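Long-range contacts in pngf-ii (Elizabethkingia meningoseptica, PDB 4R4X), which releases N-linked glycans from glycoproteins, probably hydrolysing the bond between asparagine and the first sugar as other peptide:N-glycosidases do: residues A[113-118]-A[130-135]; A[226-231]-A[369-374]; A[333-338]-A[377-382]. One frame throughout, in Å; residues are numbered along the deposited sequence.

From the N terminus, interaction 1 comes first: 11 residues separate its segments, 113-118 and 130-135, which lie at the ends of strands 109-116 and 134-140, in the region matching the N-terminal domain of N-glycanases. The other two follow later and lie far off; its centre is about 46 Å from that of interaction 2 and about 59 Å from that of interaction 3. Those two cross, their segments running in the order 226-231, 333-338, 369-374, 377-382. Interaction 2 joins the loops before strands 231-240 and 378-384, and interaction 3 sets the 3-10 turn 333-335 and the start of helix 336-339 against the beginning of strand 378-384. With centres about 13 Å apart they touch, Ile226 O lying 3.0 Å from Arg336 NH1, a probable hydrogen bond.

Interaction 1: A[113-118]-A[130-135]; sequences VWYTND and QDLGLV
At the loop end of an antiparallel beta hairpin made by strands 109-116 and 134-140, Thr116 and Leu134 form a hydrogen-bonded pair: Thr116 N donates to Leu134 O at 2.8 Å, and Leu134 N donates back to Thr116 O. Tyr115 and Val135 follow as a non-hydrogen-bonded pair, their CA atoms 4.0 Å apart. Val135 also reaches diagonally to Val113: Val113 CG1 lies 3.5 Å from Val135 CG2, tighter than usual for two methyls, and the side chains cross at about a right angle. The aromatic contact lies on the loop side. Tyr115 CG stands between its backbone N and carbonyl carbon (chi1 62°), and the ring takes Leu132 CB over the centre of one face, 3.8 Å from the ring centroid and 4° off the normal, a CH-pi contact. Leu132 CD1 adds a touch near CE1 of the same ring. At the ring edge, in its plane, Asn117 ND2 donates to Leu132 O (3.1 Å, 161° at the hydrogen), so Leu132 is held through both backbone and side chain. Thr116 OG1 accepts from Asp118 N in an ST turn and is also hydrogen-bonded to Asn98 O. Strand 97-106 flanks strand 109-116, with Tyr115 backbone-bonded to Lys100, while Phe85 packs on Val113 and Leu132.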
ATOM      1  N   VAL A 113      -1.188  29.607 -28.553  1.00 21.29           N
ATOM      2  CA  VAL A 113       0.260  29.716 -28.549  1.00 20.52           C
ATOM      3  C   VAL A 113       0.684  30.918 -29.419  1.00 19.52           C
ATOM      4  O   VAL A 113       0.296  31.035 -30.587  1.00 18.70           O
ATOM      5  CB  VAL A 113       0.867  28.383 -29.024  1.00 22.65           C
ATOM      6  CG1 VAL A 113       2.371  28.451 -29.099  1.00 24.44           C
ATOM      7  CG2 VAL A 113       0.437  27.265 -28.068  1.00 22.75           C
ATOM      8  N   TRP A 114       1.428  31.841 -28.812  1.00 17.74           N
ATOM      9  CA  TRP A 114       1.969  32.982 -29.518  1.00 17.52           C
ATOM     10  C   TRP A 114       3.474  32.803 -29.641  1.00 16.82           C
ATOM     11  O   TRP A 114       4.145  32.629 -28.631  1.00 15.42           O
ATOM     12  CB  TRP A 114       1.714  34.235 -28.730  1.00 17.75           C
ATOM     13  CG  TRP A 114       0.331  34.660 -28.649  1.00 18.64           C
ATOM     14  CD1 TRP A 114      -0.591  34.279 -27.740  1.00 19.56           C
ATOM     15  CD2 TRP A 114      -0.300  35.628 -29.490  1.00 19.39           C
ATOM     16  NE1 TRP A 114      -1.781  34.947 -27.957  1.00 19.64           N
ATOM     17  CE2 TRP A 114      -1.621  35.782 -29.031  1.00 20.29           C
ATOM     18  CE3 TRP A 114       0.128  36.382 -30.577  1.00 20.46           C
ATOM     19  CZ2 TRP A 114      -2.523  36.666 -29.623  1.00 21.59           C
ATOM     20  CZ3 TRP A 114      -0.788  37.266 -31.190  1.00 22.42           C
ATOM     21  CH2 TRP A 114      -2.096  37.388 -30.701  1.00 22.45           C
ATOM     22  N   TYR A 115       3.989  32.861 -30.864  1.00 16.69           N
ATOM     23  CA  TYR A 115       5.392  32.523 -31.117  1.00 16.80           C
ATOM     24  C   TYR A 115       6.041  33.499 -32.073  1.00 16.63           C
ATOM     25  O   TYR A 115       5.376  34.059 -32.957  1.00 16.59           O
ATOM     26  CB  TYR A 115       5.511  31.107 -31.675  1.00 16.91           C
ATOM     27  CG  TYR A 115       4.810  30.908 -33.024  1.00 17.23           C
ATOM     28  CD1 TYR A 115       3.454  30.593 -33.087  1.00 17.38           C
ATOM     29  CD2 TYR A 115       5.494  31.083 -34.234  1.00 17.91           C
ATOM     30  CE1 TYR A 115       2.807  30.425 -34.304  1.00 18.24           C
ATOM     31  CE2 TYR A 115       4.855  30.917 -35.456  1.00 17.01           C
ATOM     32  CZ  TYR A 115       3.517  30.587 -35.490  1.00 17.57           C
ATOM     33  OH  TYR A 115       2.871  30.417 -36.699  1.00 17.19           O
ATOM     34  N   THR A 116       7.347  33.688 -31.903  1.00 16.44           N
ATOM     35  CA  THR A 116       8.140  34.486 -32.822  1.00 17.94           C
ATOM     36  C   THR A 116       9.174  33.666 -33.573  1.00 19.13           C
ATOM     37  O   THR A 116       9.717  32.684 -33.050  1.00 17.87           O
ATOM     38  CB  THR A 116       8.902  35.630 -32.101  1.00 18.28           C
ATOM     39  OG1 THR A 116       9.573  36.445 -33.069  1.00 17.64           O
ATOM     40  CG2 THR A 116       9.926  35.096 -31.134  1.00 18.44           C
ATOM     41  N   ASN A 117       9.484  34.104 -34.795  1.00 19.93           N
ATOM     42  CA  ASN A 117      10.637  33.561 -35.499  1.00 21.56           C
ATOM     43  C   ASN A 117      11.728  34.587 -35.720  1.00 20.68           C
ATOM     44  O   ASN A 117      12.680  34.334 -36.458  1.00 21.51           O
ATOM     45  CB  ASN A 117      10.200  32.897 -36.789  1.00 24.35           C
ATOM     46  CG  ASN A 117       9.638  31.506 -36.532  1.00 26.35           C
ATOM     47  OD1 ASN A 117      10.357  30.611 -36.097  1.00 31.49           O
ATOM     48  ND2 ASN A 117       8.370  31.341 -36.748  1.00 27.33           N
ATOM     49  N   ASP A 118      11.644  35.692 -34.981  1.00 20.85           N
ATOM     50  CA  ASP A 118      12.581  36.809 -35.117  1.00 20.29           C
ATOM     51  C   ASP A 118      14.035  36.406 -34.826  1.00 21.15           C
ATOM     52  O   ASP A 118      14.967  36.962 -35.411  1.00 20.21           O
ATOM     53  CB  ASP A 118      12.187  37.960 -34.178  1.00 20.04           C
ATOM     54  CG  ASP A 118      10.935  38.758 -34.655  1.00 21.17           C
ATOM     55  OD1 ASP A 118      10.188  38.297 -35.541  1.00 21.43           O
ATOM     56  OD2 ASP A 118      10.693  39.849 -34.086  1.00 21.49           O
ATOM     57  N   GLN A 130       6.668  23.883 -29.877  1.00 18.08           N
ATOM     58  CA  GLN A 130       8.128  23.947 -29.936  1.00 19.20           C
ATOM     59  C   GLN A 130       8.685  23.843 -31.338  1.00 19.35           C
ATOM     60  O   GLN A 130       9.826  24.203 -31.551  1.00 19.44           O
ATOM     61  CB  GLN A 130       8.747  22.789 -29.159  1.00 20.15           C
ATOM     62  CG  GLN A 130       8.605  22.896 -27.664  1.00 20.65           C
ATOM     63  CD  GLN A 130       9.659  23.757 -27.027  1.00 21.13           C
ATOM     64  OE1 GLN A 130      10.731  24.018 -27.597  1.00 22.10           O
ATOM     65  NE2 GLN A 130       9.376  24.186 -25.813  1.00 22.75           N
ATOM     66  N   ASP A 131       7.925  23.307 -32.287  1.00 19.70           N
ATOM     67  CA  ASP A 131       8.398  23.357 -33.667  1.00 22.18           C
ATOM     68  C   ASP A 131       7.907  24.568 -34.459  1.00 21.88           C
ATOM     69  O   ASP A 131       8.307  24.718 -35.596  1.00 23.34           O
ATOM     70  CB  ASP A 131       8.062  22.085 -34.427  1.00 23.34           C
ATOM     71  CG  ASP A 131       8.989  21.865 -35.600  1.00 25.80           C
ATOM     72  OD1 ASP A 131      10.213  22.116 -35.475  1.00 26.88           O
ATOM     73  OD2 ASP A 131       8.484  21.477 -36.660  1.00 27.78           O
ATOM     74  N   LEU A 132       7.056  25.422 -33.883  1.00 21.19           N
ATOM     75  CA  LEU A 132       6.520  26.592 -34.626  1.00 20.95           C
ATOM     76  C   LEU A 132       7.468  27.780 -34.651  1.00 20.15           C
ATOM     77  O   LEU A 132       7.475  28.572 -35.600  1.00 19.74           O
ATOM     78  CB  LEU A 132       5.203  27.077 -34.030  1.00 20.29           C
ATOM     79  CG  LEU A 132       4.008  26.113 -34.056  1.00 20.83           C
ATOM     80  CD1 LEU A 132       2.844  26.734 -33.295  1.00 20.06           C
ATOM     81  CD2 LEU A 132       3.605  25.758 -35.478  1.00 22.05           C
ATOM     82  N   GLY A 133       8.240  27.922 -33.576  1.00 17.30           N
ATOM     83  CA  GLY A 133       9.075  29.076 -33.360  1.00 16.56           C
ATOM     84  C   GLY A 133       9.422  29.129 -31.887  1.00 16.16           C
ATOM     85  O   GLY A 133       9.426  28.098 -31.209  1.00 16.07           O
ATOM     86  N   LEU A 134       9.753  30.323 -31.409  1.00 15.96           N
ATOM     87  CA  LEU A 134       9.965  30.573 -29.986  1.00 16.07           C
ATOM     88  C   LEU A 134       8.655  31.051 -29.374  1.00 15.18           C
ATOM     89  O   LEU A 134       8.198  32.166 -29.650  1.00 15.04           O
ATOM     90  CB  LEU A 134      11.084  31.599 -29.781  1.00 16.41           C
ATOM     91  CG  LEU A 134      11.249  32.100 -28.347  1.00 17.22           C
ATOM     92  CD1 LEU A 134      11.569  30.960 -27.370  1.00 17.17           C
ATOM     93  CD2 LEU A 134      12.331  33.158 -28.340  1.00 17.74           C
ATOM     94  N   VAL A 135       8.058  30.202 -28.546  1.00 15.77           N
ATOM     95  CA  VAL A 135       6.777  30.487 -27.926  1.00 16.20           C
ATOM     96  C   VAL A 135       6.987  31.457 -26.783  1.00 16.35           C
ATOM     97  O   VAL A 135       7.698  31.145 -25.830  1.00 18.54           O
ATOM     98  CB  VAL A 135       6.094  29.199 -27.422  1.00 15.84           C
ATOM     99  CG1 VAL A 135       4.812  29.513 -26.673  1.00 16.11           C
ATOM    100  CG2 VAL A 135       5.805  28.259 -28.589  1.00 16.30           C
TER

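Interaction 2: A[226-231]-A[369-374]; sequences IKQGNT and DQQKIV
Thr231 lays its side chain against the carboxylate of Asp369: its OG1 donates to Asp369 OD2 at 2.6 Å, arriving on the anti side and 22° out of the carboxylate plane. The Thr231 hydroxyl sits between its own backbone N and carbonyl carbon (chi1 56°), while CG2 meets Gln371 CG at 3.9 Å. The neighbouring Asn230 reaches the backbone of the same aspartate, ND2 donating to a lone pair of Asp369 O at 3.1 Å with that oxygen in the plane of the amide. Gly229 O accepts from Gln371 N (2.9 Å), yet lies only 3.0 Å from Asp369 O, a pair of acceptors without a proton between them. The Gln371 amide is fixed at both ends: OE1 accepts from Ile373 N and Val374 N, and NE2 donates to Val374 O. That NE2 also donates to a water, 2.9 Å away, which accepts from Gly229 N and donates to Asn230 O, bridging the segments. Gln228 NE2 adds a weak bond to Val374 O. The contact lies at the surface where strand 231-240 begins; Thr231 is backbone-bonded to His367 at the end of strand 358-367, and Thr333 packs on both Thr231 and Gln371.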
ATOM      1  N   ILE A 226      10.114   5.607  10.887  1.00 16.63           N
ATOM      2  CA  ILE A 226       9.022   6.243  10.202  0.50 17.89           C
ATOM      3  C   ILE A 226       8.358   7.240  11.179  1.00 17.84           C
ATOM      4  O   ILE A 226       7.850   6.880  12.240  1.00 18.47           O
ATOM      5  CB  ILE A 226       8.091   5.213   9.485  0.50 18.14           C
ATOM      6  CG1 ILE A 226       6.744   5.087  10.128  0.50 18.83           C
ATOM      7  CG2 ILE A 226       8.690   3.820   9.392  0.50 18.49           C
ATOM      8  CD1 ILE A 226       5.738   5.985   9.492  0.50 19.25           C
ATOM      9  N   LYS A 227       8.412   8.510  10.798  1.00 19.47           N
ATOM     10  CA  LYS A 227       7.930   9.606  11.644  1.00 21.33           C
ATOM     11  C   LYS A 227       6.406   9.618  11.750  1.00 19.59           C
ATOM     12  O   LYS A 227       5.715   9.211  10.812  1.00 16.78           O
ATOM     13  CB  LYS A 227       8.386  10.945  11.054  1.00 24.37           C
ATOM     14  CG  LYS A 227       9.906  11.138  10.955  1.00 28.14           C
ATOM     15  CD  LYS A 227      10.433  11.989  12.101  1.00 31.26           C
ATOM     16  CE  LYS A 227      11.900  12.366  11.928  1.00 33.11           C
ATOM     17  NZ  LYS A 227      12.758  11.514  12.788  1.00 33.25           N
ATOM     18  N   GLN A 228       5.890  10.095  12.883  1.00 19.05           N
ATOM     19  CA  GLN A 228       4.471  10.365  13.017  1.00 18.68           C
ATOM     20  C   GLN A 228       4.014  11.230  11.847  1.00 16.48           C
ATOM     21  O   GLN A 228       4.613  12.253  11.544  1.00 15.66           O
ATOM     22  CB  GLN A 228       4.164  11.055  14.369  1.00 21.15           C
ATOM     23  CG  GLN A 228       2.779  11.717  14.491  1.00 23.09           C
ATOM     24  CD  GLN A 228       1.591  10.751  14.431  1.00 23.88           C
ATOM     25  OE1 GLN A 228       1.677   9.616  14.884  1.00 25.06           O
ATOM     26  NE2 GLN A 228       0.468  11.216  13.840  1.00 25.21           N
ATOM     27  N   GLY A 229       2.951  10.804  11.188  1.00 14.60           N
ATOM     28  CA  GLY A 229       2.391  11.526  10.049  1.00 13.39           C
ATOM     29  C   GLY A 229       2.470  10.691   8.771  1.00 13.05           C
ATOM     30  O   GLY A 229       1.611  10.808   7.882  1.00 11.89           O
ATOM     31  N   ASN A 230       3.493   9.857   8.673  1.00 12.62           N
ATOM     32  CA  ASN A 230       3.646   9.013   7.482  1.00 13.12           C
ATOM     33  C   ASN A 230       2.585   7.905   7.485  1.00 12.58           C
ATOM     34  O   ASN A 230       2.138   7.449   8.551  1.00 12.21           O
ATOM     35  CB  ASN A 230       5.008   8.341   7.486  1.00 14.10           C
ATOM     36  CG  ASN A 230       6.170   9.255   7.130  1.00 14.86           C
ATOM     37  OD1 ASN A 230       7.292   8.772   7.109  1.00 17.50           O
ATOM     38  ND2 ASN A 230       5.942  10.529   6.868  1.00 14.89           N
ATOM     39  N   THR A 231       2.187   7.442   6.310  1.00 12.66           N
ATOM     40  CA  THR A 231       1.255   6.336   6.250  1.00 12.74           C
ATOM     41  C   THR A 231       1.971   5.075   5.788  1.00 12.78           C
ATOM     42  O   THR A 231       3.054   5.136   5.147  1.00 12.31           O
ATOM     43  CB  THR A 231       0.045   6.642   5.359  1.00 13.18           C
ATOM     44  OG1 THR A 231       0.475   7.018   4.045  1.00 13.47           O
ATOM     45  CG2 THR A 231      -0.780   7.750   5.951  1.00 13.43           C
ATOM     46  N   ASP A 369       3.591  11.281   4.210  1.00 16.55           N
ATOM     47  CA  ASP A 369       2.461  12.096   4.546  1.00 17.20           C
ATOM     48  C   ASP A 369       2.709  12.831   5.875  1.00 17.31           C
ATOM     49  O   ASP A 369       3.691  12.577   6.559  1.00 16.82           O
ATOM     50  CB  ASP A 369       1.233  11.181   4.686  1.00 17.62           C
ATOM     51  CG  ASP A 369       0.743  10.677   3.365  1.00 19.07           C
ATOM     52  OD1 ASP A 369       0.831  11.447   2.378  1.00 19.62           O
ATOM     53  OD2 ASP A 369       0.242   9.523   3.302  1.00 20.67           O
ATOM     54  N   GLN A 370       1.781  13.703   6.234  1.00 17.54           N
ATOM     55  CA  GLN A 370       1.786  14.379   7.538  1.00 19.64           C
ATOM     56  C   GLN A 370       0.352  14.306   8.091  1.00 18.32           C
ATOM     57  O   GLN A 370      -0.221  15.307   8.500  1.00 17.42           O
ATOM     58  CB  GLN A 370       2.281  15.834   7.399  1.00 23.85           C
ATOM     59  CG  GLN A 370       3.647  15.986   6.700  1.00 27.99           C
ATOM     60  CD  GLN A 370       3.944  17.394   6.166  1.00 35.14           C
ATOM     61  OE1 GLN A 370       3.061  18.109   5.682  1.00 40.91           O
ATOM     62  NE2 GLN A 370       5.213  17.784   6.226  1.00 39.76           N
ATOM     63  N   GLN A 371      -0.222  13.107   8.095  1.00 16.69           N
ATOM     64  CA  GLN A 371      -1.611  12.916   8.522  1.00 16.59           C
ATOM     65  C   GLN A 371      -1.770  13.117  10.032  1.00 16.83           C
ATOM     66  O   GLN A 371      -0.887  12.751  10.811  1.00 15.92           O
ATOM     67  CB  GLN A 371      -2.143  11.533   8.104  1.00 15.53           C
ATOM     68  CG  GLN A 371      -1.478  10.351   8.766  1.00 15.36           C
ATOM     69  CD  GLN A 371      -1.999  10.045  10.176  1.00 14.32           C
ATOM     70  OE1 GLN A 371      -3.139  10.344  10.525  1.00 14.37           O
ATOM     71  NE2 GLN A 371      -1.166   9.415  10.967  1.00 14.54           N
ATOM     72  N   LYS A 372      -2.925  13.652  10.417  1.00 18.87           N
ATOM     73  CA  LYS A 372      -3.210  14.066  11.802  1.00 21.43           C
ATOM     74  C   LYS A 372      -4.443  13.334  12.342  1.00 20.72           C
ATOM     75  O   LYS A 372      -5.068  13.780  13.288  1.00 19.42           O
ATOM     76  CB  LYS A 372      -3.468  15.569  11.818  1.00 24.30           C
ATOM     77  CG  LYS A 372      -2.297  16.413  11.328  1.00 27.76           C
ATOM     78  CD  LYS A 372      -1.083  16.214  12.222  1.00 31.45           C
ATOM     79  CE  LYS A 372      -0.192  17.451  12.296  1.00 34.20           C
ATOM     80  NZ  LYS A 372       0.666  17.529  11.081  1.00 35.30           N
ATOM     81  N   ILE A 373      -4.774  12.198  11.736  1.00 20.52           N
ATOM     82  CA  ILE A 373      -5.999  11.450  12.036  1.00 21.30           C
ATOM     83  C   ILE A 373      -5.751  10.213  12.890  1.00 20.10           C
ATOM     84  O   ILE A 373      -6.569   9.894  13.763  1.00 20.74           O
ATOM     85  CB  ILE A 373      -6.710  11.053  10.722  1.00 23.56           C
ATOM     86  CG1 ILE A 373      -7.342  12.298  10.087  1.00 25.41           C
ATOM     87  CG2 ILE A 373      -7.792  10.017  10.953  1.00 24.71           C
ATOM     88  CD1 ILE A 373      -7.362  12.256   8.576  1.00 27.28           C
ATOM     89  N   VAL A 374      -4.640   9.527  12.646  1.00 17.45           N
ATOM     90  CA  VAL A 374      -4.237   8.365  13.428  1.00 17.31           C
ATOM     91  C   VAL A 374      -3.048   8.757  14.293  1.00 17.26           C
ATOM     92  O   VAL A 374      -1.937   8.952  13.780  1.00 17.54           O
ATOM     93  CB  VAL A 374      -3.861   7.194  12.485  1.00 17.58           C
ATOM     94  CG1 VAL A 374      -3.338   6.015  13.279  1.00 18.01           C
ATOM     95  CG2 VAL A 374      -5.074   6.824  11.642  1.00 17.54           C
TER
HETATM   96  O   HOH W   1       1.571   8.336  11.034  1.00 12.96           O

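Interaction 3: A[333-338]-A[377-382]; sequences TELRPQ and NFVLPV
A proline ring resting on the backbone of a beta bulge is the distinctive feature here: Pro337 CG lies 3.7 Å from Asn377 C, and Pro337 CB comes to 3.8 Å from Asn377 O. Asn377 and Phe378 both face Gly536, which makes this a classic bulge where strand 378-384, the outermost of an antiparallel sheet, begins. The sheet belongs to the PNGase F-like part of the chain, consistent with the beta sandwiches of that family. Opposite the strand is a 3-10 turn, residues 333-335, running into helix 336-339; the bonds from Arg336 N to Thr333 O and from Gln338 N to Leu335 O both span three residues, the 3-10 spacing.

Val379 is the apolar centre of the contact. Its CB points toward segment 333-338, and the two methyls divide the work. CG1, anti to the backbone N (chi1 175°), meets Leu335 CD2 at 4.2 Å and Gln338 CB at 4.1 Å, whereas CG2 meets Pro337 CG at 3.9 Å; these carbon-carbon approaches are van der Waals packing. The Leu335, Pro337 and Gln338 side chains each cross that of Val379 at about a right angle. Val533 and Leu535 of strand 527-537 also touch Val379.

The polar ends turn to other partners: Glu334 OE2 forms a salt bridge with Arg422 NE and a hydrogen bond with Tyr498 OH, and Asn377 OD1 accepts from Glu538 N. Glu334 takes part across the contact through its backbone, where its carbonyl oxygen O abuts Val379 CG2 at 3.6 Å.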
ATOM      1  N   THR A 333      -1.296   2.059   9.191  1.00 11.70           N
ATOM      2  CA  THR A 333      -0.655   3.287   9.747  1.00 12.29           C
ATOM      3  C   THR A 333      -0.622   3.283  11.271  1.00 12.45           C
ATOM      4  O   THR A 333       0.386   3.664  11.878  1.00 11.73           O
ATOM      5  CB  THR A 333      -1.365   4.554   9.190  1.00 12.54           C
ATOM      6  OG1 THR A 333      -1.179   4.594   7.765  1.00 12.46           O
ATOM      7  CG2 THR A 333      -0.835   5.842   9.820  1.00 12.84           C
ATOM      8  N   GLU A 334      -1.688   2.775  11.892  1.00 12.70           N
ATOM      9  CA  GLU A 334      -1.751   2.659  13.352  1.00 13.52           C
ATOM     10  C   GLU A 334      -0.718   1.700  14.011  1.00 13.73           C
ATOM     11  O   GLU A 334      -0.521   1.748  15.233  1.00 13.26           O
ATOM     12  CB  GLU A 334      -3.199   2.297  13.809  1.00 13.82           C
ATOM     13  CG  GLU A 334      -3.593   0.824  13.738  1.00 15.04           C
ATOM     14  CD  GLU A 334      -4.031   0.337  12.358  1.00 15.83           C
ATOM     15  OE1 GLU A 334      -3.732   0.999  11.344  1.00 16.97           O
ATOM     16  OE2 GLU A 334      -4.680  -0.727  12.285  1.00 17.82           O
ATOM     17  N   LEU A 335      -0.083   0.825  13.234  1.00 13.02           N
ATOM     18  CA  LEU A 335       0.943  -0.069  13.787  1.00 14.15           C
ATOM     19  C   LEU A 335       2.365   0.488  13.666  1.00 14.21           C
ATOM     20  O   LEU A 335       3.347  -0.195  14.005  1.00 14.10           O
ATOM     21  CB  LEU A 335       0.856  -1.455  13.118  1.00 14.12           C
ATOM     22  CG  LEU A 335      -0.492  -2.165  13.274  1.00 14.35           C
ATOM     23  CD1 LEU A 335      -0.537  -3.458  12.477  1.00 14.61           C
ATOM     24  CD2 LEU A 335      -0.766  -2.411  14.755  1.00 15.15           C
ATOM     25  N   ARG A 336       2.458   1.723  13.192  1.00 14.67           N
ATOM     26  CA  ARG A 336       3.723   2.436  13.072  1.00 16.48           C
ATOM     27  C   ARG A 336       4.643   2.282  14.316  1.00 15.91           C
ATOM     28  O   ARG A 336       5.803   1.959  14.162  1.00 16.30           O
ATOM     29  CB  ARG A 336       3.474   3.917  12.747  1.00 17.82           C
ATOM     30  CG  ARG A 336       4.756   4.711  12.486  1.00 20.36           C
ATOM     31  CD  ARG A 336       4.530   6.218  12.469  1.00 21.89           C
ATOM     32  NE  ARG A 336       4.116   6.669  13.795  1.00 24.72           N
ATOM     33  CZ  ARG A 336       4.940   6.784  14.834  1.00 26.80           C
ATOM     34  NH1 ARG A 336       6.247   6.544  14.717  1.00 27.53           N
ATOM     35  NH2 ARG A 336       4.447   7.168  15.994  1.00 31.00           N
ATOM     36  N   PRO A 337       4.108   2.468  15.539  1.00 16.53           N
ATOM     37  CA  PRO A 337       4.966   2.336  16.732  1.00 16.63           C
ATOM     38  C   PRO A 337       5.606   0.954  16.908  1.00 17.57           C
ATOM     39  O   PRO A 337       6.671   0.861  17.494  1.00 17.00           O
ATOM     40  CB  PRO A 337       4.018   2.641  17.893  1.00 16.67           C
ATOM     41  CG  PRO A 337       2.947   3.486  17.272  1.00 16.95           C
ATOM     42  CD  PRO A 337       2.747   2.893  15.897  1.00 16.09           C
ATOM     43  N   GLN A 338       4.967  -0.097  16.406  1.00 16.81           N
ATOM     44  CA  GLN A 338       5.501  -1.439  16.493  1.00 18.57           C
ATOM     45  C   GLN A 338       6.481  -1.720  15.347  1.00 19.42           C
ATOM     46  O   GLN A 338       7.311  -2.603  15.469  1.00 23.14           O
ATOM     47  CB  GLN A 338       4.339  -2.451  16.501  1.00 19.21           C
ATOM     48  CG  GLN A 338       4.699  -3.917  16.682  1.00 21.02           C
ATOM     49  CD  GLN A 338       5.255  -4.243  18.062  1.00 21.70           C
ATOM     50  OE1 GLN A 338       6.224  -5.000  18.196  1.00 25.37           O
ATOM     51  NE2 GLN A 338       4.653  -3.670  19.086  1.00 20.23           N
ATOM     52  N   ASN A 377       0.622   6.482  19.791  1.00 15.68           N
ATOM     53  CA  ASN A 377       2.066   6.233  19.852  1.00 16.17           C
ATOM     54  C   ASN A 377       2.384   4.991  20.659  1.00 16.18           C
ATOM     55  O   ASN A 377       3.547   4.749  21.004  1.00 17.13           O
ATOM     56  CB  ASN A 377       2.834   7.441  20.407  1.00 17.64           C
ATOM     57  CG  ASN A 377       2.298   7.907  21.749  1.00 18.15           C
ATOM     58  OD1 ASN A 377       1.595   7.180  22.431  1.00 16.94           O
ATOM     59  ND2 ASN A 377       2.638   9.128  22.129  1.00 19.99           N
ATOM     60  N   PHE A 378       1.346   4.203  20.934  1.00 15.60           N
ATOM     61  CA  PHE A 378       1.395   3.024  21.771  1.00 15.64           C
ATOM     62  C   PHE A 378       0.639   1.895  21.090  1.00 15.31           C
ATOM     63  O   PHE A 378      -0.459   2.112  20.567  1.00 14.60           O
ATOM     64  CB  PHE A 378       0.757   3.330  23.127  1.00 17.17           C
ATOM     65  CG  PHE A 378       0.705   2.158  24.077  1.00 17.89           C
ATOM     66  CD1 PHE A 378      -0.377   1.299  24.080  1.00 17.91           C
ATOM     67  CD2 PHE A 378       1.733   1.941  24.999  1.00 19.75           C
ATOM     68  CE1 PHE A 378      -0.439   0.231  24.969  1.00 18.33           C
ATOM     69  CE2 PHE A 378       1.683   0.868  25.870  1.00 19.92           C
ATOM     70  CZ  PHE A 378       0.584   0.024  25.869  1.00 18.64           C
ATOM     71  N   VAL A 379       1.253   0.713  21.081  1.00 14.38           N
ATOM     72  CA  VAL A 379       0.691  -0.530  20.538  1.00 14.21           C
ATOM     73  C   VAL A 379       1.055  -1.680  21.472  1.00 14.58           C
ATOM     74  O   VAL A 379       2.222  -1.855  21.795  1.00 15.81           O
ATOM     75  CB  VAL A 379       1.279  -0.838  19.139  1.00 14.15           C
ATOM     76  CG1 VAL A 379       0.802  -2.178  18.629  1.00 13.93           C
ATOM     77  CG2 VAL A 379       0.906   0.259  18.152  1.00 14.05           C
ATOM     78  N   LEU A 380       0.050  -2.431  21.935  1.00 14.46           N
ATOM     79  CA  LEU A 380       0.243  -3.621  22.771  1.00 14.49           C
ATOM     80  C   LEU A 380      -0.658  -4.749  22.289  1.00 14.44           C
ATOM     81  O   LEU A 380      -1.887  -4.641  22.395  1.00 13.17           O
ATOM     82  CB  LEU A 380      -0.127  -3.335  24.223  1.00 15.04           C
ATOM     83  CG  LEU A 380       0.129  -4.482  25.209  1.00 15.24           C
ATOM     84  CD1 LEU A 380       1.604  -4.779  25.311  1.00 16.35           C
ATOM     85  CD2 LEU A 380      -0.426  -4.164  26.588  1.00 15.15           C
ATOM     86  N   PRO A 381      -0.063  -5.840  21.765  1.00 14.92           N
ATOM     87  CA  PRO A 381      -0.844  -7.012  21.367  1.00 14.75           C
ATOM     88  C   PRO A 381      -1.339  -7.753  22.608  1.00 15.33           C
ATOM     89  O   PRO A 381      -0.522  -8.135  23.434  1.00 15.17           O
ATOM     90  CB  PRO A 381       0.163  -7.881  20.616  1.00 14.95           C
ATOM     91  CG  PRO A 381       1.502  -7.481  21.146  1.00 15.13           C
ATOM     92  CD  PRO A 381       1.382  -6.013  21.519  1.00 14.80           C
ATOM     93  N   VAL A 382      -2.651  -7.929  22.745  1.00 14.71           N
ATOM     94  CA  VAL A 382      -3.228  -8.495  23.966  1.00 15.10           C
ATOM     95  C   VAL A 382      -3.726  -9.921  23.779  1.00 14.02           C
ATOM     96  O   VAL A 382      -3.579 -10.740  24.669  1.00 13.93           O
ATOM     97  CB  VAL A 382      -4.313  -7.584  24.577  1.00 16.41           C
ATOM     98  CG1 VAL A 382      -3.678  -6.322  25.144  1.00 16.94           C
ATOM     99  CG2 VAL A 382      -5.364  -7.197  23.571  1.00 17.40           C
TER